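Cytochrome P450 (Rhodococcus erythropolis, PDB 3WEC) binds heme and an aurachin RE biosynthetic intermediate, and acts as a P450 monooxygenase that N-hydroxylates the quinoline ring of aurachin alkaloids. Local coordinates at residues A[266-280]-A[378-391]. Sequence-based numbering, arbitrary orientation.
Sequences LITFSRHADQFEQVR and LSQRYRSIEVAEPI
Ser270 and Val387 make the hydrogen bond that ties the end of helix 240-271 to strand 384-387: Val387 N donates to Ser270 OG at 2.7 Å, with 162° at the hydrogen. With OG anti to the backbone N (chi1 -174°), the hydroxyl faces the strand, while Ser270 CA makes a CA-H...O contact of 3.4 Å with Ile385 O.

The ionic component is a salt bridge. Arg271 NE reaches Glu389 OE1 at 3.0 Å, tilted from both planes, and NH2 meets the syn lone pair of OE2 at 3.1 Å; planes 8° apart are consistent with a side-on, two-pronged grip.

Apolar packing makes up much of the rest. The CG2 branch of Ile267 meets the terminal CD1 of Ile391 at 3.3 Å, tighter than usual van der Waals contact, and Leu266 CD1 touches Ile385 CD1 and Leu378 CD1. The Phe276 ring has Ile385 CG2 over one face and turns its edge to the carbonyls of Tyr382 and Arg383.

The Arg280 aliphatic chain lies on Ser379 O; Arg383 NH1 sits over its guanidinium face, two donors that do not bond.

A buried apolar centre is thus flanked by an exposed salt bridge, its guanidinium covered on one face by Ile267 CG2, and by a cationic end whose like charges probably cost some stability.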
loop_
_atom_site.group_PDB
_atom_site.type_symbol
_atom_site.label_atom_id
_atom_site.label_comp_id
_atom_site.label_asym_id
_atom_site.label_seq_id
_atom_site.Cartn_x
_atom_site.Cartn_y
_atom_site.Cartn_z
ATOM N N LEU A 266 7.237 4.672 13.325
ATOM C CA LEU A 266 7.938 4.328 14.564
ATOM C C LEU A 266 9.490 4.392 14.453
ATOM O O LEU A 266 10.148 5.139 15.180
ATOM C CB LEU A 266 7.443 2.950 15.024
ATOM C CG LEU A 266 6.343 2.830 16.087
ATOM C CD1 LEU A 266 5.752 4.160 16.601
ATOM C CD2 LEU A 266 5.252 1.858 15.722
ATOM N N ILE A 267 10.041 3.632 13.505
ATOM C CA ILE A 267 11.471 3.637 13.188
ATOM C C ILE A 267 11.962 5.061 12.947
ATOM O O ILE A 267 13.013 5.421 13.410
ATOM C CB ILE A 267 11.761 2.774 11.925
ATOM C CG1 ILE A 267 11.272 1.329 12.124
ATOM C CG2 ILE A 267 13.239 2.833 11.524
ATOM C CD1 ILE A 267 11.145 0.501 10.864
ATOM N N THR A 268 11.195 5.855 12.196
ATOM C CA THR A 268 11.607 7.234 11.841
ATOM C C THR A 268 11.603 8.232 13.023
ATOM O O THR A 268 12.533 9.018 13.186
ATOM C CB THR A 268 10.750 7.742 10.659
ATOM O OG1 THR A 268 10.748 6.765 9.629
ATOM C CG2 THR A 268 11.279 9.048 10.082
ATOM N N PHE A 269 10.580 8.210 13.864
ATOM C CA PHE A 269 10.644 9.043 15.079
ATOM C C PHE A 269 11.658 8.560 16.135
ATOM O O PHE A 269 12.080 9.340 16.985
ATOM C CB PHE A 269 9.248 9.260 15.680
ATOM C CG PHE A 269 8.373 10.179 14.864
ATOM C CD1 PHE A 269 8.790 11.467 14.547
ATOM C CD2 PHE A 269 7.133 9.769 14.427
ATOM C CE1 PHE A 269 7.992 12.316 13.800
ATOM C CE2 PHE A 269 6.328 10.616 13.673
ATOM C CZ PHE A 269 6.756 11.891 13.365
ATOM N N SER A 270 12.067 7.296 16.067
ATOM C CA SER A 270 13.132 6.751 16.910
ATOM C C SER A 270 14.460 7.342 16.446
ATOM O O SER A 270 15.293 7.789 17.247
ATOM C CB SER A 270 13.184 5.223 16.802
ATOM O OG SER A 270 14.116 4.656 17.724
ATOM N N ARG A 271 14.637 7.360 15.133
ATOM C CA ARG A 271 15.847 7.894 14.553
ATOM C C ARG A 271 15.938 9.424 14.598
ATOM O O ARG A 271 17.032 9.961 14.523
ATOM C CB ARG A 271 15.988 7.368 13.133
ATOM C CG ARG A 271 16.508 5.940 13.093
ATOM C CD ARG A 271 16.251 5.359 11.721
ATOM N NE ARG A 271 16.731 3.985 11.613
ATOM C CZ ARG A 271 16.551 3.224 10.531
ATOM N NH1 ARG A 271 15.905 3.704 9.471
ATOM N NH2 ARG A 271 16.998 1.989 10.515
ATOM N N HIS A 272 14.805 10.128 14.704
ATOM C CA HIS A 272 14.808 11.618 14.704
ATOM C C HIS A 272 13.952 12.184 15.814
ATOM O O HIS A 272 12.860 12.721 15.563
ATOM C CB HIS A 272 14.374 12.177 13.325
ATOM C CG HIS A 272 15.106 11.546 12.132
ATOM N ND1 HIS A 272 16.360 11.919 11.751
ATOM C CD2 HIS A 272 14.714 10.542 11.249
ATOM C CE1 HIS A 272 16.737 11.189 10.680
ATOM N NE2 HIS A 272 15.723 10.351 10.372
ATOM N N ALA A 273 14.447 12.097 17.053
ATOM C CA ALA A 273 13.616 12.350 18.246
ATOM C C ALA A 273 13.128 13.785 18.314
ATOM O O ALA A 273 12.105 14.088 18.930
ATOM C CB ALA A 273 14.360 11.975 19.521
ATOM N N ASP A 274 13.883 14.663 17.664
ATOM C CA ASP A 274 13.600 16.093 17.636
ATOM C C ASP A 274 12.341 16.390 16.805
ATOM O O ASP A 274 11.576 17.279 17.160
ATOM C CB ASP A 274 14.816 16.874 17.099
ATOM C CG ASP A 274 15.199 16.461 15.674
ATOM O OD1 ASP A 274 15.792 15.370 15.492
ATOM O OD2 ASP A 274 14.891 17.219 14.724
ATOM N N GLN A 275 12.144 15.648 15.709
ATOM C CA GLN A 275 10.998 15.848 14.806
ATOM C C GLN A 275 9.713 15.418 15.506
ATOM O O GLN A 275 8.632 15.979 15.278
ATOM C CB GLN A 275 11.155 15.032 13.505
ATOM C CG GLN A 275 12.298 15.442 12.585
ATOM C CD GLN A 275 12.177 16.874 12.082
ATOM O OE1 GLN A 275 11.086 17.334 11.754
ATOM N NE2 GLN A 275 13.303 17.591 12.028
ATOM N N PHE A 276 9.846 14.385 16.336
ATOM C CA PHE A 276 8.763 13.907 17.173
ATOM C C PHE A 276 8.423 14.971 18.203
ATOM O O PHE A 276 7.258 15.320 18.362
ATOM C CB PHE A 276 9.146 12.591 17.855
ATOM C CG PHE A 276 8.051 12.014 18.706
ATOM C CD1 PHE A 276 6.861 11.556 18.130
ATOM C CD2 PHE A 276 8.197 11.945 20.088
ATOM C CE1 PHE A 276 5.850 11.030 18.915
ATOM C CE2 PHE A 276 7.185 11.414 20.872
ATOM C CZ PHE A 276 6.013 10.958 20.287
ATOM N N GLU A 277 9.457 15.492 18.876
ATOM C CA GLU A 277 9.299 16.573 19.843
ATOM C C GLU A 277 8.478 17.740 19.263
ATOM O O GLU A 277 7.560 18.253 19.925
ATOM C CB GLU A 277 10.666 17.039 20.380
ATOM C CG GLU A 277 11.011 16.434 21.735
ATOM C CD GLU A 277 12.504 16.345 22.005
ATOM O OE1 GLU A 277 13.232 17.354 21.822
ATOM O OE2 GLU A 277 12.955 15.260 22.431
ATOM N N GLN A 278 8.790 18.116 18.020
ATOM C CA GLN A 278 8.026 19.107 17.245
ATOM C C GLN A 278 6.528 18.789 17.181
ATOM O O GLN A 278 5.705 19.683 17.374
ATOM C CB GLN A 278 8.563 19.190 15.811
ATOM C CG GLN A 278 10.047 19.499 15.699
ATOM C CD GLN A 278 10.331 20.974 15.481
ATOM O OE1 GLN A 278 10.026 21.826 16.326
ATOM N NE2 GLN A 278 10.932 21.282 14.338
ATOM N N VAL A 279 6.187 17.524 16.904
ATOM C CA VAL A 279 4.786 17.103 16.791
ATOM C C VAL A 279 4.007 17.240 18.125
ATOM O O VAL A 279 2.884 17.856 18.189
ATOM C CB VAL A 279 4.639 15.677 16.191
ATOM C CG1 VAL A 279 3.189 15.212 16.221
ATOM C CG2 VAL A 279 5.191 15.627 14.772
ATOM N N ARG A 280 4.527 16.573 19.175
ATOM C CA ARG A 280 3.947 16.652 20.531
ATOM C C ARG A 280 3.806 18.109 21.050
ATOM O O ARG A 280 2.846 18.435 21.787
ATOM C CB ARG A 280 4.721 15.769 21.560
ATOM C CG ARG A 280 4.101 15.795 22.970
ATOM C CD ARG A 280 4.943 15.105 24.041
ATOM N NE ARG A 280 6.117 15.899 24.412
ATOM C CZ ARG A 280 7.277 15.850 23.762
ATOM N NH1 ARG A 280 7.419 15.039 22.709
ATOM N NH2 ARG A 280 8.289 16.610 24.145
ATOM N N LEU A 378 -0.299 8.882 19.740
ATOM C CA LEU A 378 1.091 8.580 19.971
ATOM C C LEU A 378 1.850 9.712 20.672
ATOM O O LEU A 378 2.540 9.495 21.664
ATOM C CB LEU A 378 1.775 8.343 18.633
ATOM C CG LEU A 378 2.732 7.162 18.395
ATOM C CD1 LEU A 378 3.979 7.636 17.646
ATOM C CD2 LEU A 378 3.101 6.338 19.623
ATOM N N SER A 379 1.753 10.901 20.095
ATOM C CA SER A 379 2.499 12.065 20.546
ATOM C C SER A 379 1.895 12.633 21.802
ATOM O O SER A 379 2.609 13.203 22.600
ATOM C CB SER A 379 2.512 13.143 19.467
ATOM O OG SER A 379 1.184 13.414 19.026
ATOM N N GLN A 380 0.586 12.477 21.971
ATOM C CA GLN A 380 -0.100 12.933 23.192
ATOM C C GLN A 380 0.218 12.002 24.367
ATOM O O GLN A 380 0.451 12.461 25.456
ATOM C CB GLN A 380 -1.606 13.061 22.968
ATOM C CG GLN A 380 -2.010 14.202 22.030
ATOM C CD GLN A 380 -3.530 14.396 21.908
ATOM O OE1 GLN A 380 -4.310 13.434 21.871
ATOM N NE2 GLN A 380 -3.953 15.652 21.827
ATOM N N ARG A 381 0.285 10.700 24.114
ATOM C CA ARG A 381 0.590 9.700 25.138
ATOM C C ARG A 381 2.089 9.589 25.554
ATOM O O ARG A 381 2.396 9.349 26.725
ATOM C CB ARG A 381 0.092 8.334 24.648
ATOM C CG ARG A 381 0.116 7.290 25.742
ATOM C CD ARG A 381 -0.753 6.059 25.480
ATOM N NE ARG A 381 -0.736 5.333 26.740
ATOM C CZ ARG A 381 -1.571 5.579 27.756
ATOM N NH1 ARG A 381 -2.560 6.460 27.622
ATOM N NH2 ARG A 381 -1.441 4.904 28.883
ATOM N N TYR A 382 3.009 9.750 24.602
ATOM C CA TYR A 382 4.424 9.399 24.829
ATOM C C TYR A 382 5.378 10.558 24.562
ATOM O O TYR A 382 5.201 11.320 23.611
ATOM C CB TYR A 382 4.838 8.146 23.991
ATOM C CG TYR A 382 4.000 6.900 24.267
ATOM C CD1 TYR A 382 3.967 6.344 25.545
ATOM C CD2 TYR A 382 3.235 6.285 23.260
ATOM C CE1 TYR A 382 3.208 5.226 25.827
ATOM C CE2 TYR A 382 2.458 5.150 23.532
ATOM C CZ TYR A 382 2.453 4.636 24.833
ATOM O OH TYR A 382 1.729 3.529 25.189
ATOM N N ARG A 383 6.384 10.698 25.419
ATOM C CA ARG A 383 7.428 11.724 25.225
ATOM C C ARG A 383 8.542 11.254 24.264
ATOM O O ARG A 383 9.109 12.067 23.526
ATOM C CB ARG A 383 8.013 12.239 26.559
ATOM C CG ARG A 383 9.288 11.550 27.067
ATOM C CD ARG A 383 10.356 12.510 27.624
ATOM N NE ARG A 383 9.770 13.698 28.241
ATOM C CZ ARG A 383 9.431 14.807 27.581
ATOM N NH1 ARG A 383 9.629 14.906 26.273
ATOM N NH2 ARG A 383 8.887 15.826 28.228
ATOM N N SER A 384 8.848 9.957 24.286
ATOM C CA SER A 384 9.885 9.394 23.424
ATOM C C SER A 384 9.486 8.000 22.933
ATOM O O SER A 384 8.711 7.276 23.588
ATOM C CB SER A 384 11.227 9.336 24.157
ATOM O OG SER A 384 11.223 8.292 25.109
ATOM N N ILE A 385 9.973 7.658 21.747
ATOM C CA ILE A 385 9.896 6.287 21.261
ATOM C C ILE A 385 11.271 5.904 20.722
ATOM O O ILE A 385 11.952 6.700 20.082
ATOM C CB ILE A 385 8.728 6.036 20.253
ATOM C CG1 ILE A 385 9.216 5.548 18.890
ATOM C CG2 ILE A 385 7.766 7.216 20.148
ATOM C CD1 ILE A 385 9.056 4.049 18.723
ATOM N N GLU A 386 11.698 4.697 21.044
ATOM C CA GLU A 386 12.934 4.170 20.489
ATOM C C GLU A 386 12.781 2.713 20.068
ATOM O O GLU A 386 12.329 1.868 20.845
ATOM C CB GLU A 386 14.076 4.344 21.469
ATOM C CG GLU A 386 13.685 4.020 22.894
ATOM C CD GLU A 386 14.314 4.954 23.915
ATOM O OE1 GLU A 386 15.505 4.765 24.239
ATOM O OE2 GLU A 386 13.597 5.861 24.415
ATOM N N VAL A 387 13.170 2.427 18.832
ATOM C CA VAL A 387 13.123 1.069 18.312
ATOM C C VAL A 387 14.521 0.443 18.344
ATOM O O VAL A 387 15.523 1.132 18.131
ATOM C CB VAL A 387 12.490 1.020 16.899
ATOM C CG1 VAL A 387 11.232 1.885 16.842
ATOM C CG2 VAL A 387 13.483 1.443 15.824
ATOM N N ALA A 388 14.597 -0.850 18.634
ATOM C CA ALA A 388 15.892 -1.509 18.687
ATOM C C ALA A 388 16.418 -1.736 17.264
ATOM O O ALA A 388 15.697 -2.231 16.403
ATOM C CB ALA A 388 15.806 -2.815 19.470
ATOM N N GLU A 389 17.674 -1.337 17.045
ATOM C CA GLU A 389 18.379 -1.476 15.768
ATOM C C GLU A 389 19.315 -2.703 15.868
ATOM O O GLU A 389 19.811 -2.998 16.969
ATOM C CB GLU A 389 19.202 -0.202 15.492
ATOM C CG GLU A 389 18.437 1.126 15.560
ATOM C CD GLU A 389 17.724 1.502 14.262
ATOM O OE1 GLU A 389 17.126 2.590 14.206
ATOM O OE2 GLU A 389 17.760 0.738 13.284
ATOM N N PRO A 390 19.568 -3.421 14.738
ATOM C CA PRO A 390 19.083 -3.157 13.381
ATOM C C PRO A 390 17.699 -3.713 13.122
ATOM O O PRO A 390 17.225 -4.605 13.833
ATOM C CB PRO A 390 20.084 -3.892 12.498
ATOM C CG PRO A 390 20.542 -5.034 13.339
ATOM C CD PRO A 390 20.538 -4.540 14.760
ATOM N N ILE A 391 17.067 -3.201 12.079
ATOM C CA ILE A 391 15.737 -3.632 11.739
ATOM C C ILE A 391 15.730 -4.683 10.628
ATOM O O ILE A 391 16.374 -4.512 9.587
ATOM C CB ILE A 391 14.860 -2.420 11.370
ATOM C CG1 ILE A 391 14.722 -1.513 12.595
ATOM C CG2 ILE A 391 13.490 -2.885 10.919
ATOM C CD1 ILE A 391 14.721 -0.065 12.242
#